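Local atomic coordinates of Exo-arabinanase (Penicillium chrysogenum, PDB entry 3A72), a protein that binds arabinobiose and, as an exo-1,5-alpha-L-arabinanase, probably cleaves alpha-1,5-linked arabinan from a chain end. Residues E66-V74 with Y119-F130. Numbering follows the deposited sequence.
Sequences EISRVHDTV and YASQDDGMTWDF
A chi1 of 66° folds S68 OG back over its own main chain, where it meets both G125 O and W128 NE1; with V70 CG1 trans to the backbone N (chi1 -168°), CG1 is turned to the Y119 ring and CG2 to the W128 indole. S68 OG donates to G125 O at 2.6 Å and accepts the indole N-H of W128, NE1 to OG 3.1 Å, almost straight at 170° and in the ring plane. This relay fixes the indole by its edge, while V70 CG2 sits squarely over the five-membered ring, 3.5 Å from its centroid, and S121 CB backs the opposite face. V70 CG1 lies 3.8 Å from Y119 CG, over one face and off the ring centre. At the rim of that ring, Y119 OH and T73 OG1 share a hydrogen bond of 2.8 Å, and a water joins T73 OG1 to F130 N. V74 spreads over a face of F130, CG2 3.8 Å from the ring centroid. At the other end, the bent M126 chain brings SD within 4.0 Å of I67 CD1, and a water donates to both I67 O and M126 O. Residues S121, D123, G125, T127 and W128 form the Asp box of sialidase-like propellers: D123 OD1 accepts the N-H of T127 and OD2 its hydroxyl, and S121 OG accepts the N-H of G125. I67 and S68 form a classic beta bulge against I54. The contact thus lays the outermost strand 65-70 of one four-stranded propeller blade, and the loop after it, against the hairpin joining strands 114-121 and 129-137 of the next blade, with L102 of strand 100-106 touching both V70 and W128.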
ATOM      1  N   GLU A  66     -20.793  -3.163  -1.850  1.00  6.09           N
ATOM      2  CA  GLU A  66     -20.209  -2.437  -2.983  1.00  5.96           C
ATOM      3  C   GLU A  66     -20.952  -1.131  -3.209  1.00  6.25           C
ATOM      4  O   GLU A  66     -22.201  -1.119  -3.280  1.00  8.04           O
ATOM      5  CB  GLU A  66     -20.278  -3.353  -4.223  1.00  7.16           C
ATOM      6  CG  GLU A  66     -19.491  -2.736  -5.411  1.00  9.95           C
ATOM      7  CD  GLU A  66     -19.281  -3.687  -6.562  1.00 11.53           C
ATOM      8  OE1 GLU A  66     -20.219  -4.373  -6.907  1.00 17.34           O
ATOM      9  OE2 GLU A  66     -18.209  -3.810  -7.185  1.00 12.94           O
ATOM     10  N   ILE A  67     -20.207  -0.048  -3.363  1.00  6.25           N
ATOM     11  CA  ILE A  67     -20.794   1.243  -3.647  1.00  6.42           C
ATOM     12  C   ILE A  67     -20.457   1.799  -5.026  1.00  6.65           C
ATOM     13  O   ILE A  67     -21.220   2.593  -5.552  1.00  7.46           O
ATOM     14  CB  ILE A  67     -20.479   2.284  -2.563  1.00  6.72           C
ATOM     15  CG1 ILE A  67     -19.001   2.616  -2.389  1.00  7.11           C
ATOM     16  CG2 ILE A  67     -21.063   1.838  -1.226  1.00  8.03           C
ATOM     17  CD1 ILE A  67     -18.746   3.908  -1.603  1.00  7.16           C
ATOM     18  N   SER A  68     -19.341   1.400  -5.616  1.00  6.24           N
ATOM     19  CA  SER A  68     -18.928   1.912  -6.946  1.00  6.11           C
ATOM     20  C   SER A  68     -17.812   0.998  -7.450  1.00  6.00           C
ATOM     21  O   SER A  68     -17.310   0.114  -6.742  1.00  6.22           O
ATOM     22  CB  SER A  68     -18.482   3.340  -6.886  1.00  6.56           C
ATOM     23  OG  SER A  68     -17.282   3.446  -6.106  1.00  7.53           O
ATOM     24  N   ARG A  69     -17.450   1.259  -8.701  1.00  7.13           N
ATOM     25  CA  ARG A  69     -16.300   0.647  -9.357  1.00  7.47           C
ATOM     26  C   ARG A  69     -15.515   1.701 -10.110  1.00  7.74           C
ATOM     27  O   ARG A  69     -16.138   2.597 -10.718  1.00 10.23           O
ATOM     28  CB  ARG A  69     -16.768  -0.464 -10.334  1.00  8.10           C
ATOM     29  CG  ARG A  69     -17.461  -1.601  -9.644  1.00  8.55           C
ATOM     30  CD  ARG A  69     -18.127  -2.516 -10.671  1.00  9.28           C
ATOM     31  NE  ARG A  69     -18.779  -3.575  -9.959  1.00 10.37           N
ATOM     32  CZ  ARG A  69     -19.435  -4.587 -10.470  1.00 15.75           C
ATOM     33  NH1 ARG A  69     -19.476  -4.689 -11.785  1.00 27.58           N
ATOM     34  NH2 ARG A  69     -19.989  -5.482  -9.688  1.00 21.41           N
ATOM     35  N   VAL A  70     -14.196   1.617 -10.052  1.00  6.71           N
ATOM     36  CA  VAL A  70     -13.343   2.541 -10.812  1.00  6.80           C
ATOM     37  C   VAL A  70     -12.925   1.802 -12.076  1.00  6.12           C
ATOM     38  O   VAL A  70     -12.195   0.801 -12.023  1.00  6.33           O
ATOM     39  CB  VAL A  70     -12.158   3.039 -10.008  1.00  6.86           C
ATOM     40  CG1 VAL A  70     -11.511   4.217 -10.765  1.00  8.24           C
ATOM     41  CG2 VAL A  70     -12.588   3.489  -8.586  1.00  8.43           C
ATOM     42  N   HIS A  71     -13.421   2.298 -13.226  1.00  7.22           N
ATOM     43  CA  HIS A  71     -13.133   1.703 -14.515  1.00  7.62           C
ATOM     44  C   HIS A  71     -12.041   2.501 -15.241  1.00  7.41           C
ATOM     45  O   HIS A  71     -11.823   3.691 -15.006  1.00  7.66           O
ATOM     46  CB  HIS A  71     -14.384   1.711 -15.384  1.00  8.55           C
ATOM     47  CG  HIS A  71     -15.497   0.919 -14.860  1.00  8.51           C
ATOM     48  ND1 HIS A  71     -15.686  -0.408 -15.082  1.00 10.92           N
ATOM     49  CD2 HIS A  71     -16.530   1.316 -14.093  1.00 10.26           C
ATOM     50  CE1 HIS A  71     -16.821  -0.796 -14.437  1.00 11.48           C
ATOM     51  NE2 HIS A  71     -17.338   0.216 -13.856  1.00 12.99           N
ATOM     52  N   ASP A  72     -11.374   1.771 -16.168  1.00  7.11           N
ATOM     53  CA  ASP A  72     -10.295   2.367 -16.950  1.00  6.62           C
ATOM     54  C   ASP A  72     -10.856   3.163 -18.105  1.00  7.12           C
ATOM     55  O   ASP A  72     -10.872   2.743 -19.270  1.00  8.25           O
ATOM     56  CB  ASP A  72      -9.354   1.290 -17.457  1.00  6.64           C
ATOM     57  CG  ASP A  72      -8.089   1.890 -18.098  1.00  6.06           C
ATOM     58  OD1 ASP A  72      -8.004   3.137 -18.226  1.00  6.93           O
ATOM     59  OD2 ASP A  72      -7.208   1.071 -18.470  1.00  6.09           O
ATOM     60  N   THR A  73     -11.367   4.361 -17.786  1.00  7.74           N
ATOM     61  CA  THR A  73     -11.919   5.254 -18.767  1.00  9.37           C
ATOM     62  C   THR A  73     -10.844   5.967 -19.589  1.00  9.04           C
ATOM     63  O   THR A  73     -11.139   6.494 -20.653  1.00 11.80           O
ATOM     64  CB  THR A  73     -12.824   6.318 -18.096  1.00  9.77           C
ATOM     65  OG1 THR A  73     -12.028   7.051 -17.184  1.00 10.10           O
ATOM     66  CG2 THR A  73     -13.996   5.655 -17.411  1.00 11.69           C
ATOM     67  N   VAL A  74      -9.593   5.997 -19.086  1.00  8.17           N
ATOM     68  CA  VAL A  74      -8.550   6.740 -19.781  1.00  8.66           C
ATOM     69  C   VAL A  74      -7.926   5.883 -20.899  1.00  8.58           C
ATOM     70  O   VAL A  74      -7.734   6.430 -22.034  1.00 10.51           O
ATOM     71  CB  VAL A  74      -7.543   7.294 -18.799  1.00  8.81           C
ATOM     72  CG1 VAL A  74      -6.866   6.255 -17.945  1.00  8.79           C
ATOM     73  CG2 VAL A  74      -6.547   8.137 -19.601  1.00 12.05           C
ATOM     74  N   TYR A 119      -7.392   8.800 -10.250  1.00  5.24           N
ATOM     75  CA  TYR A 119      -8.816   9.083 -10.294  1.00  5.77           C
ATOM     76  C   TYR A 119      -9.211   9.801  -9.003  1.00  5.54           C
ATOM     77  O   TYR A 119      -8.631   9.621  -7.940  1.00  6.38           O
ATOM     78  CB  TYR A 119      -9.631   7.760 -10.427  1.00  6.21           C
ATOM     79  CG  TYR A 119      -9.685   7.309 -11.872  1.00  6.02           C
ATOM     80  CD1 TYR A 119     -10.814   7.508 -12.631  1.00  6.84           C
ATOM     81  CD2 TYR A 119      -8.600   6.711 -12.506  1.00  7.02           C
ATOM     82  CE1 TYR A 119     -10.888   7.116 -13.947  1.00  7.58           C
ATOM     83  CE2 TYR A 119      -8.624   6.343 -13.831  1.00  6.93           C
ATOM     84  CZ  TYR A 119      -9.776   6.542 -14.559  1.00  6.94           C
ATOM     85  OH  TYR A 119      -9.748   6.193 -15.903  1.00  8.15           O
ATOM     86  N   ALA A 120     -10.263  10.632  -9.097  1.00  5.80           N
ATOM     87  CA  ALA A 120     -10.762  11.381  -7.946  1.00  5.90           C
ATOM     88  C   ALA A 120     -12.271  11.253  -7.855  1.00  6.27           C
ATOM     89  O   ALA A 120     -13.006  11.221  -8.866  1.00  7.27           O
ATOM     90  CB  ALA A 120     -10.401  12.834  -8.052  1.00  7.47           C
ATOM     91  N   SER A 121     -12.747  11.249  -6.622  1.00  6.28           N
ATOM     92  CA  SER A 121     -14.140  11.283  -6.282  1.00  6.48           C
ATOM     93  C   SER A 121     -14.416  12.428  -5.317  1.00  6.70           C
ATOM     94  O   SER A 121     -13.675  12.602  -4.322  1.00  7.40           O
ATOM     95  CB  SER A 121     -14.549   9.968  -5.575  1.00  6.80           C
ATOM     96  OG  SER A 121     -15.872  10.058  -5.060  1.00  7.54           O
ATOM     97  N   GLN A 122     -15.444  13.215  -5.606  1.00  7.24           N
ATOM     98  CA  GLN A 122     -15.833  14.312  -4.764  1.00  7.98           C
ATOM     99  C   GLN A 122     -17.014  13.959  -3.884  1.00  9.33           C
ATOM    100  O   GLN A 122     -17.448  14.848  -3.110  1.00 13.50           O
ATOM    101  CB  GLN A 122     -16.168  15.529  -5.621  1.00 10.33           C
ATOM    102  CG  GLN A 122     -15.118  15.920  -6.596  1.00 10.82           C
ATOM    103  CD  GLN A 122     -13.782  16.237  -6.003  1.00 12.54           C
ATOM    104  OE1 GLN A 122     -13.546  16.597  -4.816  1.00 16.13           O
ATOM    105  NE2 GLN A 122     -12.814  16.153  -6.893  1.00 13.07           N
ATOM    106  N   ASP A 123     -17.522  12.752  -3.929  1.00  8.55           N
ATOM    107  CA  ASP A 123     -18.719  12.346  -3.221  1.00  8.71           C
ATOM    108  C   ASP A 123     -18.470  11.094  -2.434  1.00  8.43           C
ATOM    109  O   ASP A 123     -19.354  10.186  -2.319  1.00 10.76           O
ATOM    110  CB  ASP A 123     -19.906  12.170  -4.207  1.00 10.14           C
ATOM    111  CG  ASP A 123     -19.599  11.226  -5.354  1.00  9.72           C
ATOM    112  OD1 ASP A 123     -18.599  10.471  -5.303  1.00  8.84           O
ATOM    113  OD2 ASP A 123     -20.397  11.232  -6.326  1.00 11.15           O
ATOM    114  N   ASP A 124     -17.278  11.016  -1.819  1.00  9.22           N
ATOM    115  CA  ASP A 124     -16.981   9.954  -0.845  1.00  9.26           C
ATOM    116  C   ASP A 124     -16.995   8.586  -1.494  1.00  9.01           C
ATOM    117  O   ASP A 124     -17.222   7.560  -0.848  1.00 10.60           O
ATOM    118  CB  ASP A 124     -17.884  10.016   0.401  1.00 11.60           C
ATOM    119  CG  ASP A 124     -17.714  11.290   1.223  1.00 15.63           C
ATOM    120  OD1 ASP A 124     -16.655  11.873   1.158  1.00 15.57           O
ATOM    121  OD2 ASP A 124     -18.621  11.689   1.998  1.00 27.06           O
ATOM    122  N   GLY A 125     -16.611   8.518  -2.780  1.00  7.93           N
ATOM    123  CA  GLY A 125     -16.468   7.235  -3.448  1.00  7.80           C
ATOM    124  C   GLY A 125     -17.668   6.749  -4.227  1.00  7.95           C
ATOM    125  O   GLY A 125     -17.667   5.564  -4.625  1.00  9.53           O
ATOM    126  N   MET A 126     -18.671   7.588  -4.449  1.00  8.39           N
ATOM    127  CA  MET A 126     -19.793   7.161  -5.272  1.00  8.10           C
ATOM    128  C   MET A 126     -19.517   7.258  -6.782  1.00  8.74           C
ATOM    129  O   MET A 126     -19.946   6.381  -7.541  1.00  9.66           O
ATOM    130  CB  MET A 126     -21.050   7.927  -4.900  1.00 11.22           C
ATOM    131  CG  MET A 126     -21.462   7.749  -3.434  1.00 12.25           C
ATOM    132  SD  MET A 126     -21.824   6.071  -2.955  1.00 18.36           S
ATOM    133  CE  MET A 126     -23.107   5.651  -4.068  1.00 33.49           C
ATOM    134  N   THR A 127     -18.849   8.330  -7.174  1.00  7.87           N
ATOM    135  CA  THR A 127     -18.516   8.563  -8.565  1.00  8.28           C
ATOM    136  C   THR A 127     -17.071   8.991  -8.693  1.00  7.96           C
ATOM    137  O   THR A 127     -16.478   9.541  -7.757  1.00  8.49           O
ATOM    138  CB  THR A 127     -19.435   9.581  -9.271  1.00 10.03           C
ATOM    139  OG1 THR A 127     -19.245  10.850  -8.638  1.00 10.79           O
ATOM    140  CG2 THR A 127     -20.878   9.143  -9.194  1.00 12.61           C
ATOM    141  N   TRP A 128     -16.501   8.764  -9.872  1.00  8.10           N
ATOM    142  CA  TRP A 128     -15.050   8.922 -10.111  1.00  7.70           C
ATOM    143  C   TRP A 128     -14.830   9.605 -11.445  1.00  7.43           C
ATOM    144  O   TRP A 128     -15.560   9.371 -12.427  1.00  8.63           O
ATOM    145  CB  TRP A 128     -14.355   7.544 -10.175  1.00  7.38           C
ATOM    146  CG  TRP A 128     -14.520   6.777  -8.911  1.00  6.60           C
ATOM    147  CD1 TRP A 128     -15.504   5.892  -8.589  1.00  6.97           C
ATOM    148  CD2 TRP A 128     -13.677   6.853  -7.785  1.00  6.44           C
ATOM    149  NE1 TRP A 128     -15.242   5.448  -7.323  1.00  7.17           N
ATOM    150  CE2 TRP A 128     -14.150   5.990  -6.787  1.00  6.50           C
ATOM    151  CE3 TRP A 128     -12.480   7.566  -7.506  1.00  6.84           C
ATOM    152  CZ2 TRP A 128     -13.518   5.854  -5.570  1.00  6.64           C
ATOM    153  CZ3 TRP A 128     -11.853   7.419  -6.297  1.00  7.14           C
ATOM    154  CH2 TRP A 128     -12.362   6.546  -5.323  1.00  6.70           C
ATOM    155  N   ASP A 129     -13.744  10.366 -11.499  1.00  7.46           N
ATOM    156  CA  ASP A 129     -13.281  10.969 -12.732  1.00  8.54           C
ATOM    157  C   ASP A 129     -11.754  10.822 -12.828  1.00  6.97           C
ATOM    158  O   ASP A 129     -11.028  10.965 -11.851  1.00  7.60           O
ATOM    159  CB  ASP A 129     -13.586  12.459 -12.800  1.00 10.62           C
ATOM    160  CG  ASP A 129     -15.059  12.647 -13.077  1.00 12.19           C
ATOM    161  OD1 ASP A 129     -15.494  12.487 -14.252  1.00 17.78           O
ATOM    162  OD2 ASP A 129     -15.771  12.923 -12.090  1.00 15.62           O
ATOM    163  N   PHE A 130     -11.293  10.577 -14.040  1.00  8.47           N
ATOM    164  CA  PHE A 130      -9.841  10.551 -14.326  1.00  7.84           C
ATOM    165  C   PHE A 130      -9.257  11.942 -14.089  1.00  7.50           C
ATOM    166  O   PHE A 130      -9.835  12.924 -14.549  1.00  9.24           O
ATOM    167  CB  PHE A 130      -9.606  10.094 -15.761  1.00  8.53           C
ATOM    168  CG  PHE A 130      -8.161  10.239 -16.219  1.00  7.78           C
ATOM    169  CD1 PHE A 130      -7.205   9.381 -15.801  1.00  8.12           C
ATOM    170  CD2 PHE A 130      -7.803  11.254 -17.075  1.00  9.16           C
ATOM    171  CE1 PHE A 130      -5.904   9.546 -16.179  1.00  8.65           C
ATOM    172  CE2 PHE A 130      -6.493  11.422 -17.471  1.00 10.70           C
ATOM    173  CZ  PHE A 130      -5.520  10.556 -17.026  1.00  9.24           C
TER
HETATM  174  O   HOH W   1     -21.948   4.610  -7.302  1.00 18.17           O
HETATM  175  O   HOH W   2     -13.295   9.097 -16.033  1.00 16.99           O